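Local coordinates for probable tRNA pseudouridine synthase D (Methanosarcina mazei, PDB 1Z2Z), which probably isomerises uridine 13 of transfer RNAs to pseudouridine, as a member of the TruD family of pseudouridine synthases, at residues Q25-E29 with E402-G406; T149-K154 with K395-G399. All blocks are in the same frame, centred on the assembly; numbering follows the deposited sequence.

From the N terminus, the chain first meets residues 25-29, in the loop between helix 5-8 and strand 33-39. It next meets 149-154, on helix 146-163, which follows strand 130-142. Much later comes 395-399, and contact 2 closes a long loop there on the helix. Residues 402-406 follow after a gap of two residues, and contact 1 closes the wider loop back to 25-29. Contact 2 therefore nests within contact 1. Their centres lie about 16 Å apart. Both tie the region around strands 398-400 and 408-417 to earlier parts of the fold: contact 2 to a helix packed beside the large mixed sheet, contact 1 to a surface loop beside strand 130-142.

Contact 1. Residues Q25-E29 with E402-G406; sequences QLRQE and ELNPG
Leu403 meets Gln28 and Glu29 mainly through its CD2 branch. This methyl is modelled beside Gln28 NE2 and Glu29 CG, too close for the exact spacing to be trusted. The CB of Leu403 also faces Gln28 NE2, at 3.8 Å. Glu29 is bent at chi2 (-56°), which turns its carboxylate aside while its CG lies beside the leucine branch.

Asn404 follows and makes the polar link. Its ND2 donates a hydrogen bond to Gln28 OE1 at 2.7 Å, with an N-H...O angle of 159°. The donor lies in the carbonyl plane of Gln28, on a lone pair. The acceptor in turn lies close to the amide plane of Asn404. The two amides are nevertheless twisted 56° apart. Gln28 is extended beyond CG, and Asn404 reaches it from the opposite direction. Asn404 ND2 also bonds to Asp401 OD2, so the amide links its own loop to the other one.

Both Gln28 and Asn404 touch Arg140 of strand 130-142. The 25-29 loop also carries Arg27, which forms a salt bridge to Asp86, the predicted nucleophile. The contact is small and lies at the surface. A single amide-to-amide bond and one leucine side chain join two irregular loops. The link is therefore directional but modest, and Asn404 ND2 divides its bonding between Gln28 and Asp401.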
loop_
_atom_site.group_PDB
_atom_site.type_symbol
_atom_site.label_atom_id
_atom_site.label_comp_id
_atom_site.label_asym_id
_atom_site.label_seq_id
_atom_site.Cartn_x
_atom_site.Cartn_y
_atom_site.Cartn_z
ATOM N N GLN A 25 -6.436 4.317 19.296
ATOM C CA GLN A 25 -5.905 5.296 18.355
ATOM C C GLN A 25 -4.397 5.179 18.190
ATOM O O GLN A 25 -3.722 4.553 19.011
ATOM C CB GLN A 25 -6.259 6.692 18.839
ATOM C CG GLN A 25 -5.785 6.935 20.249
ATOM C CD GLN A 25 -6.288 8.238 20.812
ATOM O OE1 GLN A 25 -5.727 8.760 21.775
ATOM N NE2 GLN A 25 -7.359 8.771 20.224
ATOM N N LEU A 26 -3.872 5.788 17.130
ATOM C CA LEU A 26 -2.438 5.726 16.858
ATOM C C LEU A 26 -1.788 7.095 16.641
ATOM O O LEU A 26 -2.473 8.099 16.449
ATOM C CB LEU A 26 -2.175 4.861 15.625
ATOM C CG LEU A 26 -2.770 3.458 15.492
ATOM C CD1 LEU A 26 -2.187 2.843 14.216
ATOM C CD2 LEU A 26 -2.444 2.583 16.708
ATOM N N ARG A 27 -0.459 7.127 16.669
ATOM C CA ARG A 27 0.258 8.372 16.464
ATOM C C ARG A 27 -0.139 9.413 17.505
ATOM O O ARG A 27 -0.159 10.614 17.218
ATOM C CB ARG A 27 -0.036 8.949 15.069
ATOM C CG ARG A 27 0.899 8.516 13.942
ATOM C CD ARG A 27 0.330 7.345 13.173
ATOM N NE ARG A 27 0.689 7.348 11.749
ATOM C CZ ARG A 27 1.904 7.097 11.261
ATOM N NH1 ARG A 27 2.916 6.823 12.064
ATOM N NH2 ARG A 27 2.112 7.094 9.956
ATOM N N GLN A 28 -0.474 8.967 18.709
ATOM C CA GLN A 28 -0.855 9.929 19.730
ATOM C C GLN A 28 0.407 10.666 20.156
ATOM O O GLN A 28 0.376 11.855 20.476
ATOM C CB GLN A 28 -1.493 9.245 20.939
ATOM C CG GLN A 28 -2.583 10.118 21.563
ATOM C CD GLN A 28 -2.889 9.759 22.996
ATOM O OE1 GLN A 28 -3.238 8.620 23.305
ATOM N NE2 GLN A 28 -2.763 10.737 23.884
ATOM N N GLU A 29 1.523 9.946 20.140
ATOM C CA GLU A 29 2.814 10.507 20.497
ATOM C C GLU A 29 3.871 10.054 19.506
ATOM O O GLU A 29 4.004 8.867 19.240
ATOM C CB GLU A 29 3.184 10.084 21.914
ATOM C CG GLU A 29 2.338 10.803 22.918
ATOM C CD GLU A 29 2.467 12.290 22.744
ATOM O OE1 GLU A 29 1.506 13.037 23.088
ATOM O OE2 GLU A 29 3.555 12.709 22.259
ATOM N N GLU A 402 -0.368 5.532 30.308
ATOM C CA GLU A 402 -0.326 6.749 31.086
ATOM C C GLU A 402 -1.141 7.861 30.418
ATOM O O GLU A 402 -2.044 8.423 31.031
ATOM C CB GLU A 402 1.125 7.205 31.235
ATOM C CG GLU A 402 2.154 6.071 31.386
ATOM C CD GLU A 402 2.345 5.227 30.116
ATOM O OE1 GLU A 402 2.594 5.794 29.019
ATOM O OE2 GLU A 402 2.257 3.980 30.230
ATOM N N LEU A 403 -0.830 8.182 29.166
ATOM C CA LEU A 403 -1.549 9.248 28.476
ATOM C C LEU A 403 -3.064 9.163 28.551
ATOM O O LEU A 403 -3.741 10.178 28.426
ATOM C CB LEU A 403 -1.150 9.308 27.009
ATOM C CG LEU A 403 0.162 9.979 26.622
ATOM C CD1 LEU A 403 1.352 9.076 26.904
ATOM C CD2 LEU A 403 0.072 10.305 25.141
ATOM N N ASN A 404 -3.598 7.957 28.735
ATOM C CA ASN A 404 -5.046 7.766 28.821
ATOM C C ASN A 404 -5.375 6.902 30.026
ATOM O O ASN A 404 -5.481 5.680 29.909
ATOM C CB ASN A 404 -5.588 7.085 27.562
ATOM C CG ASN A 404 -5.352 7.902 26.304
ATOM O OD1 ASN A 404 -6.032 8.905 26.055
ATOM N ND2 ASN A 404 -4.379 7.478 25.500
ATOM N N PRO A 405 -5.559 7.534 31.201
ATOM C CA PRO A 405 -5.877 6.851 32.461
ATOM C C PRO A 405 -7.200 6.085 32.417
ATOM O O PRO A 405 -8.245 6.647 32.070
ATOM C CB PRO A 405 -5.876 7.991 33.467
ATOM C CG PRO A 405 -6.359 9.149 32.653
ATOM C CD PRO A 405 -5.609 9.000 31.369
ATOM N N GLY A 406 -7.139 4.800 32.771
ATOM C CA GLY A 406 -8.317 3.950 32.766
ATOM C C GLY A 406 -8.378 3.071 31.525
ATOM O O GLY A 406 -9.047 2.031 31.521
#

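Contact 2. Residues T149-K154 with K395-G399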
loop_
_atom_site.group_PDB
_atom_site.type_symbol
_atom_site.label_atom_id
_atom_site.label_comp_id
_atom_site.label_asym_id
_atom_site.label_seq_id
_atom_site.Cartn_x
_atom_site.Cartn_y
_atom_site.Cartn_z
ATOM N N THR A 149 -6.943 -6.932 27.361
ATOM C CA THR A 149 -6.315 -6.540 26.100
ATOM C C THR A 149 -5.164 -7.482 25.723
ATOM O O THR A 149 -5.020 -7.853 24.559
ATOM C CB THR A 149 -5.794 -5.082 26.182
ATOM O OG1 THR A 149 -6.893 -4.200 26.440
ATOM C CG2 THR A 149 -5.129 -4.669 24.881
ATOM N N GLU A 150 -4.353 -7.869 26.705
ATOM C CA GLU A 150 -3.229 -8.773 26.454
ATOM C C GLU A 150 -3.763 -10.089 25.929
ATOM O O GLU A 150 -3.206 -10.672 25.002
ATOM C CB GLU A 150 -2.426 -9.021 27.741
ATOM C CG GLU A 150 -1.195 -9.917 27.551
ATOM C CD GLU A 150 -0.166 -9.786 28.674
ATOM O OE1 GLU A 150 0.443 -8.697 28.813
ATOM O OE2 GLU A 150 0.041 -10.772 29.417
ATOM N N ALA A 151 -4.852 -10.550 26.535
ATOM C CA ALA A 151 -5.489 -11.794 26.136
ATOM C C ALA A 151 -6.133 -11.599 24.766
ATOM O O ALA A 151 -6.161 -12.514 23.948
ATOM C CB ALA A 151 -6.536 -12.194 27.163
ATOM N N LEU A 152 -6.646 -10.402 24.519
ATOM C CA LEU A 152 -7.278 -10.109 23.244
ATOM C C LEU A 152 -6.199 -10.120 22.165
ATOM O O LEU A 152 -6.452 -10.486 21.018
ATOM C CB LEU A 152 -7.960 -8.736 23.299
ATOM C CG LEU A 152 -9.148 -8.446 22.366
ATOM C CD1 LEU A 152 -9.751 -7.099 22.732
ATOM C CD2 LEU A 152 -8.717 -8.457 20.907
ATOM N N LEU A 153 -4.991 -9.717 22.549
ATOM C CA LEU A 153 -3.857 -9.671 21.631
ATOM C C LEU A 153 -3.341 -11.066 21.299
ATOM O O LEU A 153 -3.052 -11.372 20.140
ATOM C CB LEU A 153 -2.715 -8.849 22.243
ATOM C CG LEU A 153 -2.855 -7.321 22.273
ATOM C CD1 LEU A 153 -1.822 -6.732 23.220
ATOM C CD2 LEU A 153 -2.680 -6.754 20.866
ATOM N N LYS A 154 -3.231 -11.907 22.323
ATOM C CA LYS A 154 -2.732 -13.264 22.146
ATOM C C LYS A 154 -3.612 -14.071 21.208
ATOM O O LYS A 154 -3.115 -14.882 20.426
ATOM C CB LYS A 154 -2.625 -13.974 23.502
ATOM C CG LYS A 154 -1.922 -15.337 23.440
ATOM C CD LYS A 154 -2.885 -16.477 23.091
ATOM C CE LYS A 154 -2.151 -17.702 22.535
ATOM N NZ LYS A 154 -1.610 -17.455 21.156
ATOM N N LYS A 395 4.735 -9.501 17.590
ATOM C CA LYS A 395 4.995 -9.729 19.011
ATOM C C LYS A 395 4.288 -8.613 19.790
ATOM O O LYS A 395 4.747 -7.473 19.808
ATOM C CB LYS A 395 6.505 -9.687 19.275
ATOM C CG LYS A 395 7.293 -10.769 18.538
ATOM C CD LYS A 395 8.810 -10.528 18.571
ATOM C CE LYS A 395 9.232 -9.392 17.630
ATOM N NZ LYS A 395 10.713 -9.158 17.589
ATOM N N PHE A 396 3.168 -8.949 20.427
ATOM C CA PHE A 396 2.389 -7.969 21.177
ATOM C C PHE A 396 2.889 -7.737 22.599
ATOM O O PHE A 396 3.689 -8.506 23.134
ATOM C CB PHE A 396 0.914 -8.386 21.198
ATOM C CG PHE A 396 0.669 -9.689 21.894
ATOM C CD1 PHE A 396 0.474 -9.728 23.272
ATOM C CD2 PHE A 396 0.684 -10.885 21.183
ATOM C CE1 PHE A 396 0.306 -10.939 23.933
ATOM C CE2 PHE A 396 0.519 -12.099 21.832
ATOM C CZ PHE A 396 0.327 -12.129 23.212
ATOM N N GLU A 397 2.393 -6.660 23.197
ATOM C CA GLU A 397 2.756 -6.241 24.545
ATOM C C GLU A 397 1.633 -5.312 25.011
ATOM O O GLU A 397 1.483 -4.203 24.496
ATOM C CB GLU A 397 4.090 -5.484 24.493
ATOM C CG GLU A 397 4.553 -4.839 25.799
ATOM C CD GLU A 397 5.197 -5.831 26.750
ATOM O OE1 GLU A 397 6.083 -6.593 26.306
ATOM O OE2 GLU A 397 4.829 -5.831 27.942
ATOM N N ALA A 398 0.833 -5.768 25.971
ATOM C CA ALA A 398 -0.271 -4.958 26.466
ATOM C C ALA A 398 0.081 -4.304 27.785
ATOM O O ALA A 398 1.125 -4.584 28.378
ATOM C CB ALA A 398 -1.522 -5.805 26.623
ATOM N N GLY A 399 -0.803 -3.429 28.237
ATOM C CA GLY A 399 -0.569 -2.745 29.485
ATOM C C GLY A 399 -1.438 -1.519 29.626
ATOM O O GLY A 399 -2.343 -1.281 28.826
#
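The Phe396 ring lies against helix 146-163, at residues 149-154, with one face over Leu153 and Lys154. Leu153 CB makes a CH-pi contact on that face, 3.8 Å from the ring centroid and 29° off the normal. Leu153 C sits over the centre of the ring, and Lys154 N lies above the same face, nearer the rim. The ring atom CZ reaches Lys154 CB at 3.5 Å. Lys154 thus contributes its backbone and the base of its side chain, while its amine extends away from the ring. Glu150 O approaches Phe396 CE1 obliquely, at 3.7 Å. With chi1 at 63°, CG of Phe396 sits between its backbone N and carbonyl carbon, and the ring is carried to the helix. The side chains of Leu153 and Phe396 run side by side in opposing senses.

Two residues on, Ala398 also points at the helix. Its CB lies 3.5 Å from Glu150 CB and equally far from Leu153 CD1. Leu153 thus spans both sites, with CB on the ring and CD1 on the alanine. Thr149 CG2 adds a looser touch to the same methyl, while Thr149 OG1 bonds to Ser145 O at the start of the helix. The 395-399 segment is hydrogen-bonded through its backbone to strand 408-417, and Leu153 also touches Ala410 of that strand.

Replacing Phe396 by an alanine would probably leave Leu153 CB and the Lys154 backbone without their flat cover and open a gap beside the helix. The contact is largely apolar and only partly buried. With no directional bond between the segments, shape sets how the helix sits against strand 398-400.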